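PDB 4K7J: GDSL-like Lipase/Acylhydrolase family protein from Neisseria meningitidis, which probably removes O-acetyl groups from peptidoglycan, acting as an esterase of the SGNH (GDSL-like) hydrolase family. Local coordinates for residues 221-224 / 225-228; 261-264 / 265-269. All coordinates share one frame; numbering follows the deposited sequence.

How the interactions relate
Interactions 1 and 2 are both local, each between residues three or four apart on one continuous piece of chain, and they meet side by side in the SGNH hydrolase part of the protein. In 221-228 a 3-10 turn buries two stacked tryptophans and leaves its lysine and glutamine on a shared water toward the surface. Residues 261-269 are regular α-helix, where the T262-W266 contact is buried, the E263-L267 one partly exposed, and a long D261-K265 salt bridge and weak water bridges lie outward. The two surfaces join by packing: L221 CD2 comes within 3.3 Å of W266 CD2, while T269 touches both L221 and W224, and T222 lies on K265.

Interaction 1. Residues 221-224 / 225-228; sequences LTQW and SKWR
Residues 221-226 wind as a 3-10 turn whose i to i+3 bonds run from S225 N to T222 O, K226 N to Q223 O and W227 N to W224 O, the last at 2.9 Å, before the chain straightens at W227. Each of these donors sits above the plane of its carbonyl, consistent with the tight winding. The same three-residue spacing brings W224 and W227 together. Their indoles form an offset stack, the five-membered ring of W224 against the six-membered ring of W227, with centroids 4.1 Å apart and planes inclined by 22°. The CZ3-CH2 side of W227 lies over one face of W224, W227 CH2 reaching W224 CD1 at 3.4 Å, and W224 CA lies over the centre of the same six-membered ring in a CH-pi contact. CG of W227 stands anti to its own carbonyl carbon (chi1 -52°), which turns the indole back against W224. The opposite face of W224 receives L221 CD1, so this indole is sandwiched between an aliphatic branch and a second indole. Both ring nitrogens are satisfied, W224 NE1 by Y247 OH and W227 NE1 by S113 OG, which probably helps to hold the rotation of both rings. On the outer side Q223 and K226 run alongside each other, pointing the same way, and a water accepts from K226 NZ at 2.8 Å while donating to Q223 OE1 at 2.8 Å. K226 NZ also bonds the backbone O of S113, and Q223 OE1 takes the N-H of Q220. S225 OG adds a weak bond to T222 O. This 3-10 segment, with its stacked tryptophans, belongs to the connection between strand 208-215 and helix 231-236 of the α/β SGNH-hydrolase fold, where both indoles pack on I59 of strand 53-60, the neighbour of 208-215 in the mixed sheet.

Interaction 2. Residues 261-264 / 265-269; sequences DTEQ and KWLDT
Segments 261-264 and 265-269 are successive turns of helix 259-276, joined by the i to i+4 bonds K265 N to D261 O, W266 N to T262 O, L267 N to E263 O and D268 N to Q264 O. Of these, the bond from W266 N to T262 O is the shortest at 2.8 Å. On the inward side T262 and W266 lie alongside each other: the T262 methyl CG2 approaches the CD1-NE1 bond of the indole from out of the ring plane, 3.5 Å from W266 CD1. That methyl is anti to the backbone N of T262, and this places OG1 beside the N and lets it bond to D258 O one turn earlier. The carbonyl T262 O lies near the plane of the indole at its edge, 3.2 Å from W266 CD1. Helix 259-276 is one of the helices flanking the central sheet of the α/β fold, and here it packs against helix 305-318: T262 and E263 rest on M311, W266 on Q312 and V315. Next along that side, E263 CG runs beside L267 CD1 at 4.0 Å, while the E263 carboxylate reaches across to R314 in a salt bridge. The outer side is more loosely paired. D261 OD2 and K265 NZ form a long salt bridge of 3.7 Å, with K265 CE closer to the same oxygen than its ammonium is. The extended lysine chain carries K265 NZ to a water that accepts from it at 2.8 Å and donates only weakly to D261 OD2. A second water bridges Q264 OE1 and D268 OD2 through two weak bonds, and D268 finds its stronger partner in R271. At the far end K265 O accepts twice from T269, from its N and its OG1, the two donors arriving from opposite faces of the carbonyl plane.

Interaction 1. Residues 221-224 / 225-228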
ATOM      1  N   LEU A 221     -10.026   6.583  -3.606  1.00  9.92           N
ATOM      2  CA  LEU A 221      -8.937   6.788  -4.568  1.00 16.05           C
ATOM      3  C   LEU A 221      -8.809   8.227  -5.027  1.00 15.20           C
ATOM      4  O   LEU A 221      -7.700   8.727  -5.191  1.00 13.50           O
ATOM      5  CB  LEU A 221      -9.069   5.871  -5.793  1.00 12.92           C
ATOM      6  CG  LEU A 221      -8.058   6.159  -6.909  1.00 14.71           C
ATOM      7  CD1 LEU A 221      -6.639   5.868  -6.448  1.00 16.43           C
ATOM      8  CD2 LEU A 221      -8.366   5.405  -8.169  1.00 22.12           C
ATOM      9  N   THR A 222      -9.942   8.896  -5.231  1.00 19.99           N
ATOM     10  CA  THR A 222      -9.932  10.280  -5.696  1.00 15.27           C
ATOM     11  C   THR A 222      -9.296  11.210  -4.674  1.00 18.21           C
ATOM     12  O   THR A 222      -8.879  12.316  -5.014  1.00 18.34           O
ATOM     13  CB  THR A 222     -11.346  10.800  -6.034  1.00 23.05           C
ATOM     14  OG1 THR A 222     -12.191  10.726  -4.870  1.00 17.79           O
ATOM     15  CG2 THR A 222     -11.950   9.986  -7.172  1.00 16.24           C
ATOM     16  N   GLN A 223      -9.208  10.762  -3.429  1.00 12.94           N
ATOM     17  CA  GLN A 223      -8.642  11.594  -2.378  1.00 16.01           C
ATOM     18  C   GLN A 223      -7.115  11.644  -2.397  1.00 17.92           C
ATOM     19  O   GLN A 223      -6.516  12.235  -1.512  1.00 20.23           O
ATOM     20  CB  GLN A 223      -9.165  11.184  -1.000  1.00 15.72           C
ATOM     21  CG  GLN A 223     -10.655  11.505  -0.841  1.00 14.24           C
ATOM     22  CD  GLN A 223     -11.260  10.884   0.385  1.00 15.08           C
ATOM     23  OE1 GLN A 223     -10.806   9.849   0.845  1.00 18.79           O
ATOM     24  NE2 GLN A 223     -12.295  11.521   0.929  1.00 21.29           N
ATOM     25  N   TRP A 224      -6.492  11.039  -3.408  1.00 15.00           N
ATOM     26  CA  TRP A 224      -5.097  11.352  -3.703  1.00 18.69           C
ATOM     27  C   TRP A 224      -4.938  12.866  -3.950  1.00 19.21           C
ATOM     28  O   TRP A 224      -3.839  13.423  -3.803  1.00 17.28           O
ATOM     29  CB  TRP A 224      -4.599  10.572  -4.922  1.00 17.53           C
ATOM     30  CG  TRP A 224      -4.367   9.091  -4.689  1.00 17.89           C
ATOM     31  CD1 TRP A 224      -4.901   8.309  -3.700  1.00 14.44           C
ATOM     32  CD2 TRP A 224      -3.532   8.233  -5.474  1.00 21.26           C
ATOM     33  NE1 TRP A 224      -4.446   7.018  -3.824  1.00 13.68           N
ATOM     34  CE2 TRP A 224      -3.611   6.946  -4.912  1.00 16.39           C
ATOM     35  CE3 TRP A 224      -2.723   8.432  -6.603  1.00 19.52           C
ATOM     36  CZ2 TRP A 224      -2.912   5.858  -5.437  1.00 14.31           C
ATOM     37  CZ3 TRP A 224      -2.034   7.352  -7.124  1.00 20.36           C
ATOM     38  CH2 TRP A 224      -2.129   6.079  -6.537  1.00 18.17           C
ATOM     39  N   SER A 225      -6.033  13.529  -4.321  1.00 14.79           N
ATOM     40  CA  SER A 225      -6.020  14.982  -4.548  1.00 21.91           C
ATOM     41  C   SER A 225      -5.645  15.783  -3.283  1.00 19.92           C
ATOM     42  O   SER A 225      -5.201  16.929  -3.372  1.00 19.82           O
ATOM     43  CB  SER A 225      -7.365  15.464  -5.113  1.00 17.61           C
ATOM     44  OG  SER A 225      -8.345  15.501  -4.095  1.00 22.88           O
ATOM     45  N   LYS A 226      -5.799  15.163  -2.114  1.00 20.96           N
ATOM     46  CA  LYS A 226      -5.354  15.749  -0.849  1.00 17.27           C
ATOM     47  C   LYS A 226      -3.836  15.816  -0.734  1.00 16.77           C
ATOM     48  O   LYS A 226      -3.314  16.517   0.137  1.00 15.53           O
ATOM     49  CB  LYS A 226      -5.862  14.923   0.342  1.00 13.33           C
ATOM     50  CG  LYS A 226      -7.363  14.960   0.603  1.00 14.70           C
ATOM     51  CD  LYS A 226      -7.656  14.060   1.810  1.00 19.29           C
ATOM     52  CE  LYS A 226      -9.119  14.077   2.236  1.00 18.43           C
ATOM     53  NZ  LYS A 226      -9.321  13.126   3.390  1.00 16.44           N
ATOM     54  N   TRP A 227      -3.131  15.059  -1.576  1.00 15.44           N
ATOM     55  CA  TRP A 227      -1.676  14.960  -1.472  1.00 17.25           C
ATOM     56  C   TRP A 227      -1.024  15.979  -2.418  1.00 21.18           C
ATOM     57  O   TRP A 227      -1.706  16.563  -3.257  1.00 18.92           O
ATOM     58  CB  TRP A 227      -1.188  13.532  -1.772  1.00 17.64           C
ATOM     59  CG  TRP A 227      -1.872  12.446  -0.984  1.00 13.61           C
ATOM     60  CD1 TRP A 227      -2.580  12.590   0.175  1.00 14.52           C
ATOM     61  CD2 TRP A 227      -1.928  11.054  -1.316  1.00 15.70           C
ATOM     62  NE1 TRP A 227      -3.064  11.377   0.585  1.00 13.07           N
ATOM     63  CE2 TRP A 227      -2.677  10.415  -0.311  1.00 12.43           C
ATOM     64  CE3 TRP A 227      -1.411  10.281  -2.369  1.00 15.16           C
ATOM     65  CZ2 TRP A 227      -2.922   9.038  -0.319  1.00 13.15           C
ATOM     66  CZ3 TRP A 227      -1.661   8.911  -2.382  1.00 12.59           C
ATOM     67  CH2 TRP A 227      -2.423   8.309  -1.369  1.00 12.06           C
ATOM     68  N   ARG A 228       0.284  16.193  -2.285  1.00 17.98           N
ATOM     69  CA  ARG A 228       0.951  17.273  -3.023  1.00 19.41           C
ATOM     70  C   ARG A 228       0.865  17.103  -4.544  1.00 18.73           C
ATOM     71  O   ARG A 228       0.721  15.996  -5.044  1.00 17.93           O
ATOM     72  CB  ARG A 228       2.414  17.453  -2.562  1.00 18.65           C
ATOM     73  CG  ARG A 228       3.367  16.371  -3.021  1.00 15.78           C
ATOM     74  CD  ARG A 228       4.635  16.348  -2.163  1.00 18.63           C
ATOM     75  NE  ARG A 228       5.690  15.527  -2.764  1.00 18.39           N
ATOM     76  CZ  ARG A 228       6.623  16.010  -3.577  1.00 20.43           C
ATOM     77  NH1 ARG A 228       6.628  17.299  -3.878  1.00 18.24           N
ATOM     78  NH2 ARG A 228       7.544  15.208  -4.093  1.00 19.70           N
TER
HETATM   79  O   HOH W   1      -9.022  10.419   2.971  1.00 26.52           O

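Interaction 2. Residues 261-264 / 265-269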
ATOM      1  N   ASP A 261     -18.380  10.522 -13.128  1.00 22.43           N
ATOM      2  CA  ASP A 261     -17.243  11.373 -12.794  1.00 31.02           C
ATOM      3  C   ASP A 261     -16.134  10.564 -12.121  1.00 26.50           C
ATOM      4  O   ASP A 261     -14.958  10.695 -12.470  1.00 26.24           O
ATOM      5  CB  ASP A 261     -17.640  12.537 -11.889  1.00 29.26           C
ATOM      6  CG  ASP A 261     -16.506  13.542 -11.723  1.00 37.78           C
ATOM      7  OD1 ASP A 261     -16.005  14.023 -12.759  1.00 39.21           O
ATOM      8  OD2 ASP A 261     -16.090  13.821 -10.578  1.00 37.60           O
ATOM      9  N   THR A 262     -16.524   9.722 -11.166  1.00 19.18           N
ATOM     10  CA  THR A 262     -15.569   8.906 -10.423  1.00 21.93           C
ATOM     11  C   THR A 262     -14.784   8.012 -11.378  1.00 20.21           C
ATOM     12  O   THR A 262     -13.554   7.937 -11.300  1.00 20.89           O
ATOM     13  CB  THR A 262     -16.268   8.043  -9.360  1.00 21.56           C
ATOM     14  OG1 THR A 262     -17.047   8.884  -8.500  1.00 18.96           O
ATOM     15  CG2 THR A 262     -15.232   7.271  -8.531  1.00 18.14           C
ATOM     16  N   GLU A 263     -15.501   7.366 -12.293  1.00 21.13           N
ATOM     17  CA  GLU A 263     -14.879   6.509 -13.311  1.00 20.61           C
ATOM     18  C   GLU A 263     -13.800   7.236 -14.116  1.00 17.37           C
ATOM     19  O   GLU A 263     -12.729   6.685 -14.373  1.00 21.30           O
ATOM     20  CB  GLU A 263     -15.952   5.942 -14.252  1.00 16.37           C
ATOM     21  CG  GLU A 263     -15.435   4.989 -15.331  1.00 21.39           C
ATOM     22  CD  GLU A 263     -16.546   4.100 -15.910  1.00 27.67           C
ATOM     23  OE1 GLU A 263     -17.674   4.112 -15.368  1.00 34.58           O
ATOM     24  OE2 GLU A 263     -16.293   3.388 -16.901  1.00 31.11           O
ATOM     25  N   GLN A 264     -14.082   8.472 -14.524  1.00 18.03           N
ATOM     26  CA  GLN A 264     -13.104   9.243 -15.288  1.00 24.65           C
ATOM     27  C   GLN A 264     -11.869   9.555 -14.444  1.00 25.44           C
ATOM     28  O   GLN A 264     -10.740   9.525 -14.942  1.00 16.94           O
ATOM     29  CB  GLN A 264     -13.709  10.546 -15.823  1.00 27.08           C
ATOM     30  CG  GLN A 264     -12.863  11.191 -16.919  1.00 42.85           C
ATOM     31  CD  GLN A 264     -13.458  12.489 -17.445  1.00 65.56           C
ATOM     32  OE1 GLN A 264     -14.077  13.253 -16.698  1.00 66.94           O
ATOM     33  NE2 GLN A 264     -13.273  12.744 -18.740  1.00 62.72           N
ATOM     34  N   LYS A 265     -12.083   9.851 -13.165  1.00 20.66           N
ATOM     35  CA  LYS A 265     -10.961  10.126 -12.266  1.00 20.96           C
ATOM     36  C   LYS A 265     -10.120   8.885 -12.060  1.00 18.83           C
ATOM     37  O   LYS A 265      -8.892   8.950 -12.060  1.00 19.34           O
ATOM     38  CB  LYS A 265     -11.448  10.696 -10.937  1.00 19.25           C
ATOM     39  CG  LYS A 265     -11.873  12.144 -11.071  1.00 29.77           C
ATOM     40  CD  LYS A 265     -12.354  12.739  -9.770  1.00 31.95           C
ATOM     41  CE  LYS A 265     -12.754  14.202  -9.972  1.00 39.13           C
ATOM     42  NZ  LYS A 265     -13.069  14.869  -8.673  1.00 44.96           N
ATOM     43  N   TRP A 266     -10.784   7.744 -11.918  1.00 19.77           N
ATOM     44  CA  TRP A 266     -10.074   6.478 -11.765  1.00 18.14           C
ATOM     45  C   TRP A 266      -9.228   6.178 -13.002  1.00 16.74           C
ATOM     46  O   TRP A 266      -8.049   5.843 -12.890  1.00 20.39           O
ATOM     47  CB  TRP A 266     -11.060   5.335 -11.489  1.00 15.03           C
ATOM     48  CG  TRP A 266     -11.404   5.176 -10.038  1.00 16.35           C
ATOM     49  CD1 TRP A 266     -12.020   6.091  -9.224  1.00 15.96           C
ATOM     50  CD2 TRP A 266     -11.157   4.022  -9.229  1.00 18.15           C
ATOM     51  NE1 TRP A 266     -12.158   5.571  -7.955  1.00 14.50           N
ATOM     52  CE2 TRP A 266     -11.631   4.307  -7.933  1.00 14.90           C
ATOM     53  CE3 TRP A 266     -10.557   2.779  -9.470  1.00 17.09           C
ATOM     54  CZ2 TRP A 266     -11.540   3.385  -6.884  1.00 17.10           C
ATOM     55  CZ3 TRP A 266     -10.472   1.868  -8.426  1.00 16.36           C
ATOM     56  CH2 TRP A 266     -10.959   2.179  -7.154  1.00 16.65           C
ATOM     57  N   LEU A 267      -9.825   6.302 -14.182  1.00 18.30           N
ATOM     58  CA  LEU A 267      -9.072   6.104 -15.424  1.00 22.03           C
ATOM     59  C   LEU A 267      -7.879   7.054 -15.517  1.00 19.36           C
ATOM     60  O   LEU A 267      -6.795   6.648 -15.897  1.00 21.84           O
ATOM     61  CB  LEU A 267      -9.985   6.297 -16.638  1.00 23.32           C
ATOM     62  CG  LEU A 267     -11.003   5.165 -16.778  1.00 32.66           C
ATOM     63  CD1 LEU A 267     -12.219   5.585 -17.603  1.00 33.68           C
ATOM     64  CD2 LEU A 267     -10.319   3.940 -17.379  1.00 24.38           C
ATOM     65  N   ASP A 268      -8.097   8.324 -15.177  1.00 23.47           N
ATOM     66  CA  ASP A 268      -7.012   9.304 -15.127  1.00 25.99           C
ATOM     67  C   ASP A 268      -5.883   8.859 -14.200  1.00 24.52           C
ATOM     68  O   ASP A 268      -4.707   8.972 -14.545  1.00 24.09           O
ATOM     69  CB  ASP A 268      -7.519  10.672 -14.669  1.00 27.32           C
ATOM     70  CG  ASP A 268      -8.387  11.353 -15.707  1.00 44.46           C
ATOM     71  OD1 ASP A 268      -8.402  10.895 -16.876  1.00 48.38           O
ATOM     72  OD2 ASP A 268      -9.051  12.354 -15.351  1.00 50.93           O
ATOM     73  N   THR A 269      -6.248   8.363 -13.019  1.00 18.92           N
ATOM     74  CA  THR A 269      -5.268   7.919 -12.044  1.00 17.34           C
ATOM     75  C   THR A 269      -4.443   6.744 -12.564  1.00 18.37           C
ATOM     76  O   THR A 269      -3.224   6.715 -12.388  1.00 18.43           O
ATOM     77  CB  THR A 269      -5.923   7.560 -10.687  1.00 21.12           C
ATOM     78  OG1 THR A 269      -6.741   8.646 -10.239  1.00 20.40           O
ATOM     79  CG2 THR A 269      -4.857   7.291  -9.642  1.00 18.37           C
TER
HETATM   80  O   HOH W   2     -14.662  12.825  -7.617  1.00 35.32           O
HETATM   81  O   HOH W   3     -11.713  14.132 -14.436  1.00 40.42           O